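Local coordinates for protein thiazoline oxidase/subtilisin-like protease (Prochloron didemni, PDB 4H6X) that acts as a subtilisin-like protease in patellamide maturation and probably cleaves and macrocyclises the precursor peptide by transamidation, at residues 27-33 and 286-292; 32-38 and 167-173. All coordinates share one frame; numbering follows the deposited sequence.

Contact 1. Residues 27-33 and 286-292; sequences TLGDPQI and LLMSLQV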
loop_
_atom_site.group_PDB
_atom_site.type_symbol
_atom_site.label_atom_id
_atom_site.label_comp_id
_atom_site.label_asym_id
_atom_site.label_seq_id
_atom_site.Cartn_x
_atom_site.Cartn_y
_atom_site.Cartn_z
ATOM N N THR A 27 18.697 1.109 -0.323
ATOM C CA THR A 27 17.799 2.111 -0.916
ATOM C C THR A 27 16.605 2.464 -0.005
ATOM O O THR A 27 16.110 1.620 0.757
ATOM C CB THR A 27 17.337 1.714 -2.360
ATOM O OG1 THR A 27 16.634 2.804 -2.980
ATOM C CG2 THR A 27 16.455 0.467 -2.369
ATOM N N LEU A 28 16.179 3.722 -0.062
ATOM C CA LEU A 28 14.882 4.113 0.501
ATOM C C LEU A 28 13.924 4.461 -0.643
ATOM O O LEU A 28 12.868 5.049 -0.425
ATOM C CB LEU A 28 15.011 5.289 1.481
ATOM C CG LEU A 28 15.804 5.111 2.782
ATOM C CD1 LEU A 28 15.718 6.387 3.610
ATOM C CD2 LEU A 28 15.352 3.906 3.603
ATOM N N GLY A 29 14.309 4.081 -1.857
ATOM C CA GLY A 29 13.495 4.288 -3.046
ATOM C C GLY A 29 14.128 5.238 -4.039
ATOM O O GLY A 29 15.092 5.947 -3.722
ATOM N N ASP A 30 13.581 5.253 -5.247
ATOM C CA ASP A 30 14.059 6.127 -6.303
ATOM C C ASP A 30 12.885 6.868 -6.940
ATOM O O ASP A 30 11.891 6.244 -7.296
ATOM C CB ASP A 30 14.786 5.295 -7.356
ATOM C CG ASP A 30 15.610 6.138 -8.279
ATOM O OD1 ASP A 30 15.043 6.838 -9.142
ATOM O OD2 ASP A 30 16.843 6.104 -8.132
ATOM N N PRO A 31 12.997 8.206 -7.090
ATOM C CA PRO A 31 11.925 9.020 -7.681
ATOM C C PRO A 31 11.564 8.675 -9.126
ATOM O O PRO A 31 10.586 9.213 -9.645
ATOM C CB PRO A 31 12.474 10.464 -7.595
ATOM C CG PRO A 31 13.931 10.316 -7.316
ATOM C CD PRO A 31 14.059 9.055 -6.516
ATOM N N GLN A 32 12.338 7.802 -9.773
ATOM C CA GLN A 32 11.966 7.309 -11.100
ATOM C C GLN A 32 10.915 6.194 -10.995
ATOM O O GLN A 32 10.336 5.780 -12.001
ATOM C CB GLN A 32 13.191 6.803 -11.881
ATOM C CG GLN A 32 14.211 7.870 -12.238
ATOM C CD GLN A 32 15.288 7.342 -13.171
ATOM O OE1 GLN A 32 14.999 6.883 -14.279
ATOM N NE2 GLN A 32 16.539 7.402 -12.727
ATOM N N ILE A 33 10.686 5.696 -9.782
ATOM C CA ILE A 33 9.664 4.674 -9.558
ATOM C C ILE A 33 8.403 5.390 -9.078
ATOM O O ILE A 33 8.415 6.039 -8.019
ATOM C CB ILE A 33 10.112 3.606 -8.522
ATOM C CG1 ILE A 33 11.408 2.903 -8.975
ATOM C CG2 ILE A 33 8.997 2.591 -8.263
ATOM C CD1 ILE A 33 11.343 2.315 -10.369
ATOM N N LEU A 286 10.963 -0.631 -3.630
ATOM C CA LEU A 286 12.379 -0.675 -3.261
ATOM C C LEU A 286 13.188 -1.582 -4.217
ATOM O O LEU A 286 14.294 -1.224 -4.645
ATOM C CB LEU A 286 12.541 -1.136 -1.806
ATOM C CG LEU A 286 12.092 -0.221 -0.649
ATOM C CD1 LEU A 286 12.492 -0.840 0.684
ATOM C CD2 LEU A 286 12.646 1.195 -0.741
ATOM N N LEU A 287 12.635 -2.740 -4.562
ATOM C CA LEU A 287 13.346 -3.687 -5.441
ATOM C C LEU A 287 13.489 -3.120 -6.842
ATOM O O LEU A 287 14.544 -3.255 -7.466
ATOM C CB LEU A 287 12.674 -5.062 -5.460
ATOM C CG LEU A 287 12.671 -5.837 -4.137
ATOM C CD1 LEU A 287 11.746 -7.050 -4.214
ATOM C CD2 LEU A 287 14.081 -6.246 -3.698
ATOM N N MET A 288 12.433 -2.457 -7.323
ATOM C CA MET A 288 12.495 -1.711 -8.571
ATOM C C MET A 288 13.489 -0.545 -8.489
ATOM O O MET A 288 14.200 -0.267 -9.458
ATOM C CB MET A 288 11.111 -1.171 -8.977
ATOM C CG MET A 288 10.068 -2.218 -9.316
ATOM S SD MET A 288 8.540 -1.400 -9.847
ATOM C CE MET A 288 7.573 -2.848 -10.273
ATOM N N SER A 289 13.534 0.144 -7.352
ATOM C CA SER A 289 14.505 1.229 -7.166
ATOM C C SER A 289 15.952 0.743 -7.343
ATOM O O SER A 289 16.799 1.443 -7.908
ATOM C CB SER A 289 14.320 1.878 -5.795
ATOM O OG SER A 289 13.030 2.450 -5.717
ATOM N N LEU A 290 16.206 -0.468 -6.870
ATOM C CA LEU A 290 17.523 -1.097 -6.953
ATOM C C LEU A 290 17.876 -1.494 -8.397
ATOM O O LEU A 290 19.040 -1.441 -8.790
ATOM C CB LEU A 290 17.543 -2.305 -6.028
ATOM C CG LEU A 290 18.765 -2.584 -5.166
ATOM C CD1 LEU A 290 19.290 -1.306 -4.516
ATOM C CD2 LEU A 290 18.373 -3.622 -4.128
ATOM N N GLN A 291 16.864 -1.869 -9.185
ATOM C CA GLN A 291 17.047 -2.114 -10.615
ATOM C C GLN A 291 17.541 -0.847 -11.306
ATOM O O GLN A 291 18.543 -0.883 -12.029
ATOM C CB GLN A 291 15.755 -2.618 -11.267
ATOM C CG GLN A 291 15.378 -4.053 -10.925
ATOM C CD GLN A 291 14.016 -4.452 -11.485
ATOM O OE1 GLN A 291 13.137 -3.606 -11.681
ATOM N NE2 GLN A 291 13.832 -5.746 -11.737
ATOM N N VAL A 292 16.845 0.268 -11.060
ATOM C CA VAL A 292 17.245 1.596 -11.552
ATOM C C VAL A 292 18.632 2.020 -11.046
ATOM O O VAL A 292 19.419 2.587 -11.808
ATOM C CB VAL A 292 16.205 2.690 -11.189
ATOM C CG1 VAL A 292 16.651 4.060 -11.690
ATOM C CG2 VAL A 292 14.848 2.353 -11.774
#

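Contact 2. Residues 32-38 and 167-173; sequences QITIVII and GANIIHC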
loop_
_atom_site.group_PDB
_atom_site.type_symbol
_atom_site.label_atom_id
_atom_site.label_comp_id
_atom_site.label_asym_id
_atom_site.label_seq_id
_atom_site.Cartn_x
_atom_site.Cartn_y
_atom_site.Cartn_z
ATOM N N GLN A 32 12.338 7.802 -9.773
ATOM C CA GLN A 32 11.966 7.309 -11.100
ATOM C C GLN A 32 10.915 6.194 -10.995
ATOM O O GLN A 32 10.336 5.780 -12.001
ATOM C CB GLN A 32 13.191 6.803 -11.881
ATOM C CG GLN A 32 14.211 7.870 -12.238
ATOM C CD GLN A 32 15.288 7.342 -13.171
ATOM O OE1 GLN A 32 14.999 6.883 -14.279
ATOM N NE2 GLN A 32 16.539 7.402 -12.727
ATOM N N ILE A 33 10.686 5.696 -9.782
ATOM C CA ILE A 33 9.664 4.674 -9.558
ATOM C C ILE A 33 8.403 5.390 -9.078
ATOM O O ILE A 33 8.415 6.039 -8.019
ATOM C CB ILE A 33 10.112 3.606 -8.522
ATOM C CG1 ILE A 33 11.408 2.903 -8.975
ATOM C CG2 ILE A 33 8.997 2.591 -8.263
ATOM C CD1 ILE A 33 11.343 2.315 -10.369
ATOM N N THR A 34 7.343 5.269 -9.873
ATOM C CA THR A 34 6.046 5.890 -9.591
ATOM C C THR A 34 5.034 4.864 -9.112
ATOM O O THR A 34 4.782 3.873 -9.805
ATOM C CB THR A 34 5.498 6.620 -10.840
ATOM O OG1 THR A 34 6.394 7.683 -11.176
ATOM C CG2 THR A 34 4.073 7.190 -10.575
ATOM N N ILE A 35 4.471 5.105 -7.927
ATOM C CA ILE A 35 3.404 4.271 -7.379
ATOM C C ILE A 35 2.117 5.081 -7.469
ATOM O O ILE A 35 2.059 6.203 -6.979
ATOM C CB ILE A 35 3.664 3.905 -5.886
ATOM C CG1 ILE A 35 5.016 3.176 -5.715
ATOM C CG2 ILE A 35 2.508 3.081 -5.313
ATOM C CD1 ILE A 35 5.697 3.466 -4.383
ATOM N N VAL A 36 1.094 4.517 -8.113
ATOM C CA VAL A 36 -0.216 5.170 -8.155
ATOM C C VAL A 36 -1.129 4.423 -7.203
ATOM O O VAL A 36 -1.312 3.207 -7.323
ATOM C CB VAL A 36 -0.822 5.231 -9.581
ATOM C CG1 VAL A 36 -2.189 5.909 -9.554
ATOM C CG2 VAL A 36 0.111 5.990 -10.525
ATOM N N ILE A 37 -1.715 5.167 -6.272
ATOM C CA ILE A 37 -2.559 4.592 -5.242
ATOM C C ILE A 37 -4.016 4.917 -5.535
ATOM O O ILE A 37 -4.440 6.090 -5.484
ATOM C CB ILE A 37 -2.159 5.117 -3.839
ATOM C CG1 ILE A 37 -0.700 4.731 -3.528
ATOM C CG2 ILE A 37 -3.097 4.593 -2.760
ATOM C CD1 ILE A 37 -0.171 5.360 -2.237
ATOM N N ILE A 38 -4.763 3.868 -5.859
ATOM C CA ILE A 38 -6.191 3.964 -6.104
ATOM C C ILE A 38 -6.905 3.666 -4.792
ATOM O O ILE A 38 -7.027 2.500 -4.364
ATOM C CB ILE A 38 -6.633 3.031 -7.264
ATOM C CG1 ILE A 38 -5.872 3.409 -8.551
ATOM C CG2 ILE A 38 -8.153 3.064 -7.434
ATOM C CD1 ILE A 38 -6.113 2.471 -9.736
ATOM N N GLY A 167 2.118 7.142 -15.782
ATOM C CA GLY A 167 3.493 6.640 -15.618
ATOM C C GLY A 167 3.711 5.682 -14.450
ATOM O O GLY A 167 4.846 5.500 -13.997
ATOM N N ALA A 168 2.634 5.061 -13.965
ATOM C CA ALA A 168 2.744 4.083 -12.896
ATOM C C ALA A 168 3.723 2.987 -13.298
ATOM O O ALA A 168 3.668 2.479 -14.431
ATOM C CB ALA A 168 1.392 3.454 -12.589
ATOM N N ASN A 169 4.619 2.672 -12.365
ATOM C CA ASN A 169 5.378 1.432 -12.348
ATOM C C ASN A 169 4.622 0.395 -11.523
ATOM O O ASN A 169 4.677 -0.810 -11.806
ATOM C CB ASN A 169 6.765 1.681 -11.737
ATOM C CG ASN A 169 7.657 2.518 -12.651
ATOM O OD1 ASN A 169 8.030 2.079 -13.738
ATOM N ND2 ASN A 169 7.962 3.732 -12.236
ATOM N N ILE A 170 3.938 0.881 -10.487
ATOM C CA ILE A 170 3.122 0.046 -9.602
ATOM C C ILE A 170 1.795 0.760 -9.411
ATOM O O ILE A 170 1.772 1.962 -9.177
ATOM C CB ILE A 170 3.776 -0.162 -8.223
ATOM C CG1 ILE A 170 5.197 -0.747 -8.370
ATOM C CG2 ILE A 170 2.913 -1.061 -7.320
ATOM C CD1 ILE A 170 5.934 -0.912 -7.039
ATOM N N ILE A 171 0.710 0.010 -9.532
ATOM C CA ILE A 171 -0.623 0.490 -9.209
ATOM C C ILE A 171 -1.101 -0.298 -7.989
ATOM O O ILE A 171 -1.234 -1.530 -8.041
ATOM C CB ILE A 171 -1.612 0.290 -10.382
ATOM C CG1 ILE A 171 -1.107 1.001 -11.648
ATOM C CG2 ILE A 171 -3.013 0.757 -9.978
ATOM C CD1 ILE A 171 -1.867 0.677 -12.941
ATOM N N HIS A 172 -1.322 0.420 -6.892
ATOM C CA HIS A 172 -1.874 -0.155 -5.679
ATOM C C HIS A 172 -3.395 0.043 -5.634
ATOM O O HIS A 172 -3.868 1.189 -5.551
ATOM C CB HIS A 172 -1.216 0.493 -4.453
ATOM C CG HIS A 172 -1.569 -0.173 -3.162
ATOM N ND1 HIS A 172 -2.701 0.147 -2.443
ATOM C CD2 HIS A 172 -0.940 -1.143 -2.461
ATOM C CE1 HIS A 172 -2.760 -0.602 -1.356
ATOM N NE2 HIS A 172 -1.709 -1.403 -1.351
ATOM N N CYS A 173 -4.146 -1.059 -5.700
ATOM C CA CYS A 173 -5.621 -1.022 -5.653
ATOM C C CYS A 173 -6.156 -1.602 -4.359
ATOM O O CYS A 173 -5.856 -2.748 -4.027
ATOM C CB CYS A 173 -6.275 -1.834 -6.782
ATOM S SG CYS A 173 -5.492 -1.833 -8.398
HETATM O O HOH W 1 7.783 6.282 -13.311
#

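Contact 1. Residues 27-33 and 286-292
In this subtilisin-like fold, the loop 27-33, leading from helix 20-26 into strand 34-39, lies across residues 286-292 near the C-terminal end of helix 273-293, and Gly-29, Asp-30 and Ile-33 close round Ser-289. The small serine lets the backbone come near. Its OG sits 3.3 Å from Gly-29 CA and takes a weak, bent bond from Asp-30 N (N-H...O angle 123°), while its stronger polar partner is the carbonyl of Ala-285 in its own helix. Glycine suits position 29 because its backbone angles, with a positive phi of 115°, would bring any CB into collision with the carbonyl oxygen of Leu-28. One arm of Leu-286, CD2, presses on the flat peptide link between Leu-28 and Gly-29, 3.5 Å from Gly-29 N. Two side-chain turns shape the loop: Thr-27 OG1 accepts from Gly-29 N in an ST turn, and Asp-30 OD1 accepts from Gln-32 N through its anti lone pair in an Asx turn. With OG1 placed anti to the backbone N (chi1 -171°), the methyl CG2 of Thr-27 is turned to the helix, 3.6 Å from Leu-286 O and 4.0 Å from Leu-290 CD1. At the other end, Val-292 spreads its two methyls between different partners. CG1 meets the amide of Gln-32, 3.5 Å from NE2, at the solvent-facing margin, where a polar group is at home; CG2 faces inward to Ile-33 CD1. That isoleucine tip also reaches Met-288 CB at 3.8 Å, its chain crossing the methionine at about a right angle.

Contact 2. Residues 32-38 and 167-173
Asn-169 and Thr-34 meet where two parallel strands, 34-38 and 170-173, begin to pair. The asparagine, its CG beside its own backbone N (chi1 -70°), turns the N-H side of its amide to the loop, ND2 giving a weak bond to Gln-32 O at 3.1 Å. A water draws this end together, donating to Gln-32 O and Gly-167 O and also bonding Thr-34 OG1, which has a second partner in Arg-133. Thr-34 O is gripped twice, by Asn-169 N at 2.8 Å and Ile-170 N at 3.2 Å, both in the carbonyl plane. Beyond it the regular ladder of the central subtilase sheet takes over, Val-36 N to Ile-170 O, His-172 N to Val-36 O and Ile-38 N to His-172 O, its strands inclined by 20°. On the face covered by helix 154-165, Val-36 turns CG2 to the methyl of Ala-168, 3.5 Å from its CB, and Ile-38 CD1 slants across to Ile-171 CG2 at 3.6 Å; branched residues suit extended backbone and fill this layer. On the reverse face Ile-35 and Ile-170 lie more loosely side by side, CG1 to CB 4.4 Å, while His-172 swings its ring towards helix 273-293.

In the fold
The two contacts share Gln-32 and Ile-33, and their centres lie about 12 Å apart. Ile-33 faces helix 273-293 in contact 1 just before the chain enters the central sheet in contact 2. Met-288 joins them directly: its CB belongs to contact 1, whereas its CE packs 3.7 Å from Ile-170 CG1, so the helix also covers one face of the strand pair. Both structural elements lead towards a probable subtilase triad. Strand 34-39 ends at Asp-39, helix 273-293 carries Ser-274 near its start, and Ile-37 touches the group that His-109 completes. Contact 1 thus lies towards the helix end remote from that serine.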